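Local coordinates for protein ribose-5-phosphate isomerase RpiB (Thermotoga maritima, PDB 1O1X) that probably catalyses the reversible interconversion of ribose 5-phosphate and ribulose 5-phosphate, at residues A[17-22]-A[44-49]; A[24-29]-A[123-128]; A[60-65]-A[113-118]; A[99-104]-A[129-134]; A[107-112]-A[136-141]. All blocks are in the same frame, centred on the assembly; numbering follows the deposited sequence. Where two conformers were deposited one is given.

Contact 1: A[17-22]-A[44-49]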
# COMPACT_ATOMS: atom_id res chain seq x y z
N ILE A 17 14.68 -5.26 19.16
CA ILE A 17 13.34 -5.38 18.65
C ILE A 17 12.35 -5.39 19.81
O ILE A 17 12.65 -5.86 20.91
CB ILE A 17 13.21 -6.63 17.75
CG1 ILE A 17 11.87 -6.69 17.01
CG2 ILE A 17 13.41 -7.95 18.57
CD1 ILE A 17 11.88 -7.67 15.82
N ALA A 18 11.17 -4.86 19.54
CA ALA A 18 10.07 -4.88 20.49
C ALA A 18 8.74 -4.67 19.78
O ALA A 18 8.66 -4.08 18.71
CB ALA A 18 10.26 -3.84 21.58
N SER A 19 7.69 -5.16 20.43
CA SER A 19 6.32 -4.99 19.97
C SER A 19 5.33 -4.96 21.13
O SER A 19 5.63 -5.39 22.24
CB SER A 19 5.94 -6.14 19.05
OG SER A 19 5.67 -7.33 19.78
N ASP A 20 4.11 -4.49 20.84
CA ASP A 20 3.02 -4.75 21.76
C ASP A 20 2.41 -6.11 21.44
O ASP A 20 2.95 -6.88 20.64
CB ASP A 20 2.03 -3.57 21.79
CG ASP A 20 1.19 -3.44 20.53
OD1 ASP A 20 1.45 -4.21 19.55
OD2 ASP A 20 0.23 -2.61 20.48
N HIS A 21 1.32 -6.45 22.11
CA HIS A 21 0.64 -7.71 21.90
C HIS A 21 0.04 -7.88 20.49
O HIS A 21 -0.03 -9.00 20.00
CB HIS A 21 -0.46 -7.87 22.95
CG HIS A 21 -1.46 -6.75 22.96
ND1 HIS A 21 -1.13 -5.46 23.31
CD2 HIS A 21 -2.77 -6.73 22.64
CE1 HIS A 21 -2.19 -4.68 23.18
NE2 HIS A 21 -3.21 -5.44 22.80
N ALA A 22 -0.46 -6.79 19.90
CA ALA A 22 -1.10 -6.84 18.58
C ALA A 22 -0.11 -7.25 17.45
O ALA A 22 -0.50 -7.90 16.50
CB ALA A 22 -1.69 -5.51 18.22
N HIS A 44 13.29 -7.17 23.41
CA HIS A 44 12.80 -6.44 24.57
C HIS A 44 11.33 -6.74 24.91
O HIS A 44 10.80 -6.17 25.86
CB HIS A 44 12.99 -4.95 24.37
CG HIS A 44 14.42 -4.54 24.28
ND1 HIS A 44 15.16 -4.17 25.38
CD2 HIS A 44 15.25 -4.46 23.22
CE1 HIS A 44 16.38 -3.87 25.00
NE2 HIS A 44 16.47 -4.04 23.69
N GLY A 45 10.70 -7.67 24.20
CA GLY A 45 9.32 -8.04 24.46
C GLY A 45 8.36 -7.23 23.60
O GLY A 45 8.80 -6.49 22.76
N THR A 46 7.05 -7.35 23.80
CA THR A 46 6.46 -8.22 24.80
C THR A 46 6.62 -9.72 24.46
O THR A 46 7.03 -10.07 23.34
CB THR A 46 4.99 -7.79 25.02
OG1 THR A 46 4.47 -8.50 26.14
CG2 THR A 46 4.09 -8.15 23.83
N TYR A 47 6.33 -10.59 25.44
CA TYR A 47 6.67 -12.00 25.33
C TYR A 47 5.43 -12.90 25.24
O TYR A 47 5.53 -14.13 25.26
CB TYR A 47 7.59 -12.41 26.49
CG TYR A 47 8.85 -11.57 26.54
CD1 TYR A 47 9.82 -11.67 25.53
CD2 TYR A 47 9.09 -10.67 27.56
CE1 TYR A 47 11.01 -10.90 25.58
CE2 TYR A 47 10.28 -9.93 27.61
CZ TYR A 47 11.21 -10.04 26.61
OH TYR A 47 12.36 -9.26 26.66
N SER A 48 4.27 -12.27 25.14
CA SER A 48 2.99 -12.93 24.88
C SER A 48 1.99 -12.00 24.18
O SER A 48 2.27 -10.84 23.90
CB SER A 48 2.37 -13.36 26.21
OG SER A 48 1.86 -12.22 26.88
N GLU A 49 0.79 -12.53 23.96
CA GLU A 49 -0.30 -11.76 23.43
C GLU A 49 -1.21 -11.09 24.50
O GLU A 49 -2.21 -10.45 24.14
CB GLU A 49 -1.11 -12.61 22.45
CG GLU A 49 -0.29 -12.88 21.19
CD GLU A 49 -1.08 -13.56 20.09
OE1 GLU A 49 -2.00 -14.36 20.41
OE2 GLU A 49 -0.75 -13.31 18.91
O HOH W 1 0.16 -11.00 17.67
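Ser19 is gripped through both of its backbone polar atoms by the loop 44-49: its N donates to Gly45 O at 2.9 Å, on a lone pair in the carbonyl plane, and its O accepts from Thr46 N. These bonds continue the parallel pairing of strands 14-18 and 40-43 beyond the strand ends, at the margin of the five-stranded parallel sheet of this Rossmann-like alpha/beta fold, and the touching parts run only 22° apart. One step earlier His44 N meets Ile17 O nearly along the C=O axis, with an N-H...O angle of 161°, while the edge of the His44 ring lies beside the same oxygen. Gly45 O also receives a CA-H...O contact from Ala18 CA, at 3.1 Å. The peptide bond between Gly45 and Thr46 is cis, and Gly45 has a positive phi of 92°; its CA lies over one face of the Tyr47 ring, offset toward the rim. Thr46 wedges CG2 against the backbone of the turn that follows the strand, 3.6 Å from Asp20 C, and Lys27 of helix 24-36 holds its carbonyl. Asp20 and His21 are predicted to bind D-ribulose 5-phosphate, so the pairing probably helps to place that part of the pocket; Arg148 of the second subunit packs on His21. Within the turn, Ser19 OG donates to Asp20 O. Farther along, CB of His21 sits 3.3 Å from Glu49 O, and a water lies between His21 O and Glu49 OE2, 2.8 Å from Glu49 OE2.

Contact 2: A[24-29]-A[123-128]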
# COMPACT_ATOMS: atom_id res chain seq x y z
N PHE A 24 2.78 -9.02 18.16
CA PHE A 24 3.64 -10.06 18.71
C PHE A 24 3.99 -11.13 17.66
O PHE A 24 5.12 -11.58 17.57
CB PHE A 24 2.98 -10.75 19.94
CG PHE A 24 3.79 -11.92 20.50
CD1 PHE A 24 4.95 -11.71 21.22
CD2 PHE A 24 3.38 -13.22 20.30
CE1 PHE A 24 5.69 -12.78 21.71
CE2 PHE A 24 4.12 -14.27 20.79
CZ PHE A 24 5.27 -14.04 21.49
N GLU A 25 3.01 -11.58 16.90
CA GLU A 25 3.24 -12.65 15.95
C GLU A 25 4.23 -12.27 14.88
O GLU A 25 5.17 -13.03 14.59
CB GLU A 25 1.93 -13.07 15.32
CG GLU A 25 2.02 -14.25 14.36
CD GLU A 25 0.70 -14.44 13.60
OE1 GLU A 25 -0.32 -14.70 14.26
OE2 GLU A 25 0.69 -14.23 12.36
N LEU A 26 4.09 -11.08 14.33
CA LEU A 26 5.00 -10.64 13.29
C LEU A 26 6.38 -10.38 13.91
O LEU A 26 7.39 -10.65 13.28
CB LEU A 26 4.49 -9.42 12.54
CG LEU A 26 5.37 -8.94 11.38
CD1 LEU A 26 5.55 -9.97 10.32
CD2 LEU A 26 4.84 -7.68 10.76
N LYS A 27 6.41 -9.84 15.13
CA LYS A 27 7.67 -9.55 15.83
C LYS A 27 8.49 -10.85 15.95
O LYS A 27 9.66 -10.87 15.69
CB LYS A 27 7.41 -8.94 17.21
CG LYS A 27 8.67 -8.55 17.99
CD LYS A 27 9.17 -9.57 18.96
CE LYS A 27 8.37 -9.53 20.27
NZ LYS A 27 8.76 -10.65 21.18
N GLU A 28 7.84 -11.92 16.38
CA GLU A 28 8.45 -13.22 16.48
C GLU A 28 8.99 -13.74 15.14
O GLU A 28 10.11 -14.27 15.08
CB GLU A 28 7.43 -14.21 17.07
CG GLU A 28 7.09 -13.92 18.54
CD GLU A 28 8.27 -14.17 19.46
OE1 GLU A 28 8.68 -15.35 19.58
OE2 GLU A 28 8.83 -13.19 20.03
N LYS A 29 8.21 -13.60 14.07
CA LYS A 29 8.65 -14.02 12.75
C LYS A 29 9.85 -13.21 12.26
O LYS A 29 10.79 -13.77 11.74
CB LYS A 29 7.49 -13.92 11.77
CG LYS A 29 6.42 -14.97 12.05
CD LYS A 29 5.24 -14.79 11.15
CE LYS A 29 4.30 -16.00 11.28
NZ LYS A 29 2.97 -15.67 10.69
N ILE A 123 0.70 -5.87 7.32
CA ILE A 123 1.54 -6.49 6.31
C ILE A 123 1.82 -7.96 6.59
O ILE A 123 1.78 -8.43 7.72
CB ILE A 123 2.90 -5.76 6.07
CG1 ILE A 123 3.77 -5.76 7.32
CG2 ILE A 123 2.66 -4.34 5.49
CD1 ILE A 123 5.22 -5.23 6.97
N GLY A 124 2.14 -8.64 5.52
CA GLY A 124 2.55 -10.02 5.55
C GLY A 124 4.00 -10.15 5.95
O GLY A 124 4.81 -9.26 5.74
N ALA A 125 4.32 -11.28 6.51
CA ALA A 125 5.64 -11.58 6.96
C ALA A 125 6.68 -11.51 5.86
O ALA A 125 7.74 -10.92 6.06
CB ALA A 125 5.63 -12.92 7.58
N GLU A 126 6.42 -12.07 4.69
CA GLU A 126 7.44 -12.06 3.65
C GLU A 126 7.70 -10.61 3.16
O GLU A 126 8.85 -10.22 2.93
CB GLU A 126 7.08 -12.99 2.49
CG GLU A 126 7.83 -12.71 1.20
CD GLU A 126 8.87 -13.75 0.78
OE1 GLU A 126 9.97 -13.78 1.40
OE2 GLU A 126 8.61 -14.48 -0.23
N LEU A 127 6.66 -9.80 3.07
CA LEU A 127 6.87 -8.38 2.77
C LEU A 127 7.70 -7.68 3.85
O LEU A 127 8.59 -6.87 3.54
CB LEU A 127 5.55 -7.65 2.56
CG LEU A 127 5.60 -6.15 2.27
CD1 LEU A 127 6.39 -5.91 1.01
CD2 LEU A 127 4.19 -5.57 2.11
N ALA A 128 7.37 -7.95 5.11
CA ALA A 128 8.15 -7.43 6.26
C ALA A 128 9.62 -7.80 6.13
O ALA A 128 10.48 -7.00 6.39
CB ALA A 128 7.59 -7.99 7.57
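The backbones of Leu26 and Ala125 make the nearest approach between helix 24-29 and the start of helix 125-128, with 6.4 Å between Leu26 CA and Ala125 CA. Gly124 occupies the N-cap position of the second helix, and its O accepts the bond from Ala128 N that opens the first turn. No hydrogen bond joins the two segments; the contact is made by side chains. Leu26 carries most of it. Its CG stands anti to the backbone N (chi1 -177°), and the two methyls divide the work: CD1 reaches the helix start, 3.7 Å from Ala125 CA and 4.0 Å from Ala128 CB, whereas CD2 meets CG1 of Ile123 in the preceding loop. The Leu26 and Ile123 side chains cross at about a right angle. One turn after Leu26, the aliphatic part of Lys29 lies alongside, its CD 4.0 Å from Ala125 CB, so that this small methyl is touched by both Leu26 and Lys29. The Lys29 chain is extended beyond CG, and NZ forms a salt bridge with Glu25 OE2 at 3.2 Å, approaching from above the carboxylate plane. Glu25 and Lys29 of the third subunit add weak, long ion pairs to this charged edge, and backbone hydrogen bonds from Gly124 also reach that subunit. A buried leucine against two alanines, with a lysine-glutamate pair beside them, joins two helices that follow strands 14-18 and 115-117, an arrangement belonging to the helical layer of a Rossmann-like alpha/beta sandwich next to a subunit interface.

Contact 3: A[60-65]-A[113-118]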
# COMPACT_ATOMS: atom_id res chain seq x y z
N LYS A 60 12.16 1.02 25.53
CA LYS A 60 13.23 0.03 25.70
C LYS A 60 14.18 -0.02 24.47
O LYS A 60 15.39 -0.11 24.61
CB LYS A 60 12.66 -1.37 25.96
CG LYS A 60 11.74 -1.48 27.18
CD LYS A 60 11.12 -2.85 27.31
CE LYS A 60 10.21 -2.99 28.57
NZ LYS A 60 10.92 -2.51 29.79
N VAL A 61 13.62 0.00 23.28
CA VAL A 61 14.41 0.02 22.04
C VAL A 61 15.15 1.37 21.88
O VAL A 61 16.34 1.41 21.55
CB VAL A 61 13.57 -0.32 20.79
CG1 VAL A 61 14.33 -0.05 19.49
CG2 VAL A 61 13.12 -1.77 20.82
N VAL A 62 14.44 2.45 22.16
CA VAL A 62 15.03 3.77 22.17
C VAL A 62 16.24 3.84 23.06
O VAL A 62 17.29 4.37 22.66
CB VAL A 62 14.02 4.83 22.54
CG1 VAL A 62 14.69 6.13 22.92
CG2 VAL A 62 12.99 5.03 21.37
N GLN A 63 16.12 3.35 24.28
CA GLN A 63 17.22 3.43 25.21
C GLN A 63 18.44 2.67 24.66
O GLN A 63 19.57 3.08 24.78
CB GLN A 63 16.76 2.87 26.56
CG GLN A 63 17.86 2.47 27.53
CD GLN A 63 18.64 3.64 28.01
OE1 GLN A 63 18.12 4.77 28.06
NE2 GLN A 63 19.91 3.40 28.37
N SER A 64 18.17 1.54 24.05
CA SER A 64 19.21 0.71 23.49
C SER A 64 19.94 1.41 22.31
O SER A 64 21.18 1.37 22.22
CB SER A 64 18.62 -0.65 23.12
OG SER A 64 19.65 -1.48 22.67
N ILE A 65 19.20 2.13 21.47
CA ILE A 65 19.79 2.89 20.38
C ILE A 65 20.58 4.10 20.91
O ILE A 65 21.73 4.33 20.51
CB ILE A 65 18.71 3.36 19.39
CG1 ILE A 65 18.06 2.18 18.65
CG2 ILE A 65 19.26 4.37 18.41
CD1 ILE A 65 19.04 1.24 17.93
N ALA A 113 17.49 6.73 8.99
CA ALA A 113 16.63 6.19 10.01
C ALA A 113 17.38 5.14 10.82
O ALA A 113 18.14 4.32 10.28
CB ALA A 113 15.40 5.62 9.40
N ASN A 114 17.15 5.15 12.14
CA ASN A 114 17.80 4.17 13.01
C ASN A 114 16.82 3.21 13.66
O ASN A 114 17.22 2.24 14.27
CB ASN A 114 18.76 4.85 14.00
CG ASN A 114 18.12 5.97 14.81
OD1 ASN A 114 16.91 6.05 14.93
ND2 ASN A 114 18.97 6.78 15.44
N ILE A 115 15.53 3.45 13.46
CA ILE A 115 14.48 2.51 13.85
C ILE A 115 13.50 2.32 12.72
O ILE A 115 13.01 3.28 12.13
CB ILE A 115 13.71 2.95 15.15
CG1 ILE A 115 14.65 3.03 16.36
CG2 ILE A 115 12.57 1.99 15.44
CD1 ILE A 115 13.95 3.32 17.67
N LEU A 116 13.26 1.05 12.41
CA LEU A 116 12.26 0.63 11.45
C LEU A 116 10.97 0.31 12.21
O LEU A 116 10.98 -0.46 13.14
CB LEU A 116 12.73 -0.59 10.67
CG LEU A 116 11.69 -1.36 9.84
CD1 LEU A 116 11.19 -0.45 8.75
CD2 LEU A 116 12.28 -2.62 9.27
N VAL A 117 9.86 0.88 11.78
CA VAL A 117 8.59 0.57 12.37
C VAL A 117 7.74 -0.18 11.35
O VAL A 117 7.58 0.26 10.19
CB VAL A 117 7.85 1.87 12.86
CG1 VAL A 117 6.48 1.53 13.42
CG2 VAL A 117 8.70 2.66 13.85
N LEU A 118 7.16 -1.28 11.80
CA LEU A 118 6.34 -2.13 10.98
C LEU A 118 4.94 -2.31 11.56
O LEU A 118 4.78 -2.43 12.76
CB LEU A 118 6.97 -3.52 10.86
CG LEU A 118 8.35 -3.61 10.25
CD1 LEU A 118 8.94 -5.00 10.47
CD2 LEU A 118 8.29 -3.28 8.78
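Apolar contacts dominate, and Ile115 of strand 115-117 is at their centre. Its CD1 touches Val61 CG1 at 3.8 Å and Val62 CG2 at 4.2 Å, the Val62 side chain crossing that of Ile115 at about a right angle. CG1 of Ile115 stands anti to its carbonyl carbon (chi1 -62°), where it meets CG1 of Ile65, again at 4.2 Å. Three branched side chains from two successive turns of helix 54-66 thus meet one isoleucine of the sheet. Leu75 of the adjacent strand 72-75 touches both Val61 and Ile115 and continues this apolar layer. The mixed contact is made by Asn114, whose ND2 lies 3.8 Å from the Ile65 CG2 methyl. The polar atoms of this amide are engaged beyond the helix: OD1 accepts from Arg94 N and ND2 donates to Gly92 O. Helix and strand run nearly antiparallel, at 157°, with their axes 11.0 Å apart, the usual spacing of a helix layered on a sheet. No hydrogen bond spans the two segments. Cohesion between helix 60-65 and this strand therefore rests on dispersion and the burial of aliphatic carbon, while the asparagine fixes its amide to the 92-94 loop.

Contact 4: A[99-104]-A[129-134]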
# COMPACT_ATOMS: atom_id res chain seq x y z
N LEU A 99 5.83 0.64 4.86
CA LEU A 99 4.86 -0.37 4.44
C LEU A 99 5.30 -1.18 3.23
O LEU A 99 4.66 -2.16 2.84
CB LEU A 99 3.51 0.28 4.15
CG LEU A 99 2.52 0.13 5.31
CD1 LEU A 99 3.06 0.85 6.55
CD2 LEU A 99 1.13 0.65 4.89
N PHE A 100 6.36 -0.72 2.57
CA PHE A 100 6.96 -1.46 1.44
C PHE A 100 8.47 -1.09 1.32
O PHE A 100 8.90 -0.07 1.90
CB PHE A 100 6.16 -1.31 0.11
CG PHE A 100 5.97 0.13 -0.35
CD1 PHE A 100 4.90 0.87 0.10
CD2 PHE A 100 6.85 0.71 -1.27
CE1 PHE A 100 4.72 2.19 -0.33
CE2 PHE A 100 6.68 1.99 -1.70
CZ PHE A 100 5.64 2.74 -1.22
N PRO A 101 9.27 -1.94 0.67
CA PRO A 101 10.73 -1.77 0.67
C PRO A 101 11.29 -0.42 0.24
O PRO A 101 12.24 0.05 0.88
CB PRO A 101 11.20 -2.91 -0.21
CG PRO A 101 10.14 -3.98 0.04
CD PRO A 101 8.89 -3.20 -0.01
N ASP A 102 10.73 0.22 -0.77
CA ASP A 102 11.20 1.56 -1.15
C ASP A 102 11.07 2.58 -0.06
O ASP A 102 11.89 3.52 0.01
CB ASP A 102 10.51 2.08 -2.39
CG ASP A 102 10.92 1.32 -3.63
OD1 ASP A 102 10.36 0.22 -3.84
OD2 ASP A 102 11.82 1.72 -4.39
N MSE A 103 10.09 2.44 0.83
CA MSE A 103 10.03 3.34 1.95
C MSE A 103 11.22 3.17 2.90
O MSE A 103 11.77 4.16 3.39
CB MSE A 103 8.69 3.21 2.68
CG MSE A 103 7.53 3.70 1.85
SE MSE A 103 5.83 3.70 2.89
CE MSE A 103 6.15 5.23 4.05
N ALA A 104 11.60 1.91 3.16
CA ALA A 104 12.75 1.62 3.98
C ALA A 104 14.02 2.11 3.30
O ALA A 104 14.91 2.61 3.98
CB ALA A 104 12.88 0.11 4.27
N PHE A 129 9.91 -9.04 5.77
CA PHE A 129 11.30 -9.49 5.60
C PHE A 129 12.05 -8.69 4.51
O PHE A 129 13.21 -8.31 4.71
CB PHE A 129 11.40 -11.00 5.26
CG PHE A 129 10.80 -11.95 6.30
CD1 PHE A 129 10.52 -11.55 7.63
CD2 PHE A 129 10.52 -13.26 5.93
CE1 PHE A 129 9.95 -12.44 8.52
CE2 PHE A 129 9.96 -14.16 6.84
CZ PHE A 129 9.68 -13.76 8.11
N TRP A 130 11.38 -8.42 3.38
CA TRP A 130 11.96 -7.60 2.34
C TRP A 130 12.22 -6.18 2.82
O TRP A 130 13.24 -5.57 2.45
CB TRP A 130 11.09 -7.48 1.08
CG TRP A 130 10.73 -8.77 0.44
CD1 TRP A 130 11.35 -9.97 0.56
CD2 TRP A 130 9.62 -8.97 -0.45
NE1 TRP A 130 10.65 -10.92 -0.16
CE2 TRP A 130 9.58 -10.33 -0.77
CE3 TRP A 130 8.61 -8.14 -0.93
CZ2 TRP A 130 8.58 -10.88 -1.59
CZ3 TRP A 130 7.64 -8.67 -1.77
CH2 TRP A 130 7.63 -10.02 -2.08
N ILE A 131 11.30 -5.63 3.61
CA ILE A 131 11.46 -4.28 4.16
C ILE A 131 12.66 -4.25 5.10
O ILE A 131 13.50 -3.33 5.01
CB ILE A 131 10.16 -3.79 4.86
CG1 ILE A 131 9.01 -3.64 3.84
CG2 ILE A 131 10.36 -2.47 5.59
CD1 ILE A 131 7.64 -3.50 4.50
N VAL A 132 12.76 -5.25 5.95
CA VAL A 132 13.87 -5.38 6.90
C VAL A 132 15.22 -5.48 6.16
O VAL A 132 16.16 -4.79 6.53
CB VAL A 132 13.67 -6.59 7.85
CG1 VAL A 132 14.96 -6.93 8.62
CG2 VAL A 132 12.53 -6.34 8.82
N ASP A 133 15.29 -6.33 5.13
CA ASP A 133 16.52 -6.52 4.36
C ASP A 133 16.96 -5.20 3.71
O ASP A 133 18.14 -4.85 3.71
CB ASP A 133 16.32 -7.51 3.22
CG ASP A 133 16.22 -8.97 3.67
OD1 ASP A 133 16.49 -9.31 4.84
OD2 ASP A 133 15.88 -9.83 2.84
N THR A 134 16.00 -4.47 3.16
CA THR A 134 16.29 -3.16 2.56
C THR A 134 16.79 -2.13 3.59
O THR A 134 17.79 -1.42 3.37
CB THR A 134 15.01 -2.64 1.89
OG1 THR A 134 14.62 -3.57 0.88
CG2 THR A 134 15.25 -1.33 1.18
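Beside the Trp130 indole, Trp130 CB touches Pro101 CG at 3.8 Å. The indole extends past Pro101 to Arg105 of the fourth subunit, with which it makes a cation-pi interaction. Met103 CG, from a selenomethionine, sits over one face of the Phe100 ring, offset toward the rim, and the same ring also meets Phe100 of the fourth subunit. The puckered Pro101 ring lies against helix 125-137, CD facing Ile131 CG1 at 3.9 Å and CB 3.6 Å from Thr134 OG1. Ile131 uses all of its branches. Its CG1 stands anti to the carbonyl carbon (chi1 -65°) beside Pro101 N, and CD1 continues to the Leu99-Phe100 peptide, 3.5 Å from Leu99 C. On its other branch CG2 meets Ala104 CB at 3.8 Å. Thr134 closes the far end with its CG2 methyl 3.3 Å from Pro101 O, while OG1 turns back to donate to Trp130 O. That carbonyl is gripped twice, Thr134 OG1 and Thr134 N arriving from opposite faces of its plane. Such close packing of a helix start, with Phe100 as N-cap, against the middle of a neighbouring helix belongs to the helical layer of this Rossmann-like fold, here bordering the tetramer interfaces.

Contact 5: A[107-112]-A[136-141]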
# COMPACT_ATOMS: atom_id res chain seq x y z
N ALA A 107 13.95 5.83 3.86
CA ALA A 107 14.13 6.09 5.27
C ALA A 107 15.64 6.10 5.63
O ALA A 107 16.08 6.94 6.41
CB ALA A 107 13.39 5.05 6.12
N ARG A 108 16.39 5.18 5.03
CA ARG A 108 17.82 5.09 5.24
C ARG A 108 18.62 6.11 4.45
O ARG A 108 19.44 6.83 5.01
CB ARG A 108 18.27 3.67 4.88
CG ARG A 108 17.73 2.60 5.87
CD ARG A 108 18.35 2.60 7.29
NE ARG A 108 19.79 2.63 7.15
CZ ARG A 108 20.63 3.53 7.60
NH1 ARG A 108 20.27 4.50 8.41
NH2 ARG A 108 21.89 3.45 7.21
N SER A 109 18.35 6.18 3.14
CA SER A 109 19.06 7.04 2.18
C SER A 109 18.92 8.51 2.52
O SER A 109 19.91 9.26 2.47
CB SER A 109 18.51 6.86 0.76
OG SER A 109 18.90 5.60 0.30
N HIS A 110 17.67 8.91 2.84
CA HIS A 110 17.35 10.31 3.09
C HIS A 110 17.21 10.70 4.55
O HIS A 110 17.59 11.80 4.93
CB HIS A 110 16.07 10.68 2.32
CG HIS A 110 16.21 10.58 0.84
ND1 HIS A 110 15.24 11.02 -0.03
CD2 HIS A 110 17.25 10.15 0.06
CE1 HIS A 110 15.66 10.85 -1.28
NE2 HIS A 110 16.87 10.32 -1.24
N ASN A 111 16.66 9.82 5.39
CA ASN A 111 16.39 10.18 6.78
C ASN A 111 17.38 9.58 7.78
O ASN A 111 17.24 9.81 8.98
CB ASN A 111 14.95 9.82 7.17
CG ASN A 111 13.91 10.35 6.20
OD1 ASN A 111 13.54 11.54 6.21
ND2 ASN A 111 13.42 9.47 5.37
N ASN A 112 18.35 8.80 7.28
CA ASN A 112 19.32 8.06 8.12
C ASN A 112 18.59 7.40 9.29
O ASN A 112 19.00 7.47 10.44
CB ASN A 112 20.43 9.00 8.65
CG ASN A 112 21.63 8.25 9.17
OD1 ASN A 112 21.77 7.05 8.89
ND2 ASN A 112 22.52 8.93 9.92
N LEU A 136 18.27 -2.72 6.47
CA LEU A 136 19.56 -3.06 7.01
C LEU A 136 20.67 -2.98 5.99
O LEU A 136 21.85 -3.01 6.35
CB LEU A 136 19.51 -4.46 7.63
CG LEU A 136 18.61 -4.63 8.83
CD1 LEU A 136 18.77 -6.05 9.45
CD2 LEU A 136 18.87 -3.60 9.84
N SER A 137 20.36 -2.90 4.72
CA SER A 137 21.40 -2.94 3.74
C SER A 137 21.57 -1.64 2.97
O SER A 137 22.38 -1.56 2.07
CB SER A 137 21.19 -4.16 2.82
OG SER A 137 20.03 -3.95 2.08
N THR A 138 20.83 -0.59 3.33
CA THR A 138 20.91 0.69 2.61
C THR A 138 21.71 1.72 3.41
O THR A 138 21.38 2.02 4.58
CB THR A 138 19.49 1.24 2.39
OG1 THR A 138 18.73 0.31 1.61
CG2 THR A 138 19.50 2.57 1.57
N PRO A 139 22.72 2.31 2.79
CA PRO A 139 23.48 3.37 3.44
C PRO A 139 22.76 4.73 3.40
O PRO A 139 21.88 4.98 2.56
CB PRO A 139 24.77 3.40 2.63
CG PRO A 139 24.40 2.94 1.24
CD PRO A 139 23.21 2.03 1.42
N PHE A 140 23.14 5.60 4.33
CA PHE A 140 22.74 7.00 4.30
C PHE A 140 23.50 7.75 3.22
O PHE A 140 24.72 7.57 3.05
CB PHE A 140 22.94 7.60 5.70
CG PHE A 140 22.60 9.07 5.81
CD1 PHE A 140 21.40 9.58 5.31
CD2 PHE A 140 23.46 9.93 6.50
CE1 PHE A 140 21.09 10.92 5.47
CE2 PHE A 140 23.17 11.24 6.66
CZ PHE A 140 21.99 11.76 6.14
N ASP A 141 22.78 8.57 2.43
CA ASP A 141 23.39 9.33 1.36
C ASP A 141 24.14 10.57 1.85
O ASP A 141 24.97 11.09 1.14
CB ASP A 141 22.36 9.82 0.35
CG ASP A 141 21.80 8.72 -0.53
OD1 ASP A 141 22.39 7.61 -0.58
OD2 ASP A 141 20.78 8.94 -1.24
O HOH W 2 21.51 5.11 -0.13
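Ser109 and Phe140 bring the backbones within 4.2 Å, CA to CA, where the end of helix 101-109 meets the loop after helix 125-137. Asp141 N donates to Ser109 O at 3.0 Å, on a lone pair in the carbonyl plane. Phe140 lies flat against Asn112: amide and ring planes are 4° apart and stacked, with Asn112 CB over the ring centre, 3.5 Å from the centroid. The positive phi of Asn112 (44°) accompanies its exit from the helix. Arg108, bent at chi2 and chi3, directs NE and NH2 at Thr138 O through two weak bonds, the oxygen near the guanidinium plane; NH1 donates to Asn112 OD1 at 3.0 Å and also to Ala113 O. A water bonds Ser109 OG and donates to Pro139 O and Asp141 OD1, each at 2.7 Å; Ser109 OG also bonds Arg105 O of its own helix. His110, predicted to be the proton donor, stacks on His145, and Asp141 OD2 lies at its ring edge, 4.1 Å from NE2. Arginine, water and main-chain bonds thus tie the loop to the helix end, and the flat Asn112-Phe140 stack adds dispersion and a CH-pi contact, an arrangement that probably helps to position the predicted catalytic histidine.

All five contacts sit around one five-stranded parallel sheet. Contact 1 closes first along the chain, near the sheet's outer strand 40-43. Its segments alternate with those of contact 2, which lies 12 Å away between centres and touches it. Contact 3 joins strand 115-117 to helix 54-66, nearest the chain centre, and is nested within the loop closed by contact 2. Contacts 2, 4 and 5 follow one another along helix 125-137; contacts 4 and 5, with centres about 11 Å apart, also share helix 101-109. Contacts 1 and 5 have centres about 26 Å apart, on opposite sides of the chain centre. Each holds predicted active-site or substrate-binding residues, and packing of the second subunit at both is consistent with sites completed between subunits.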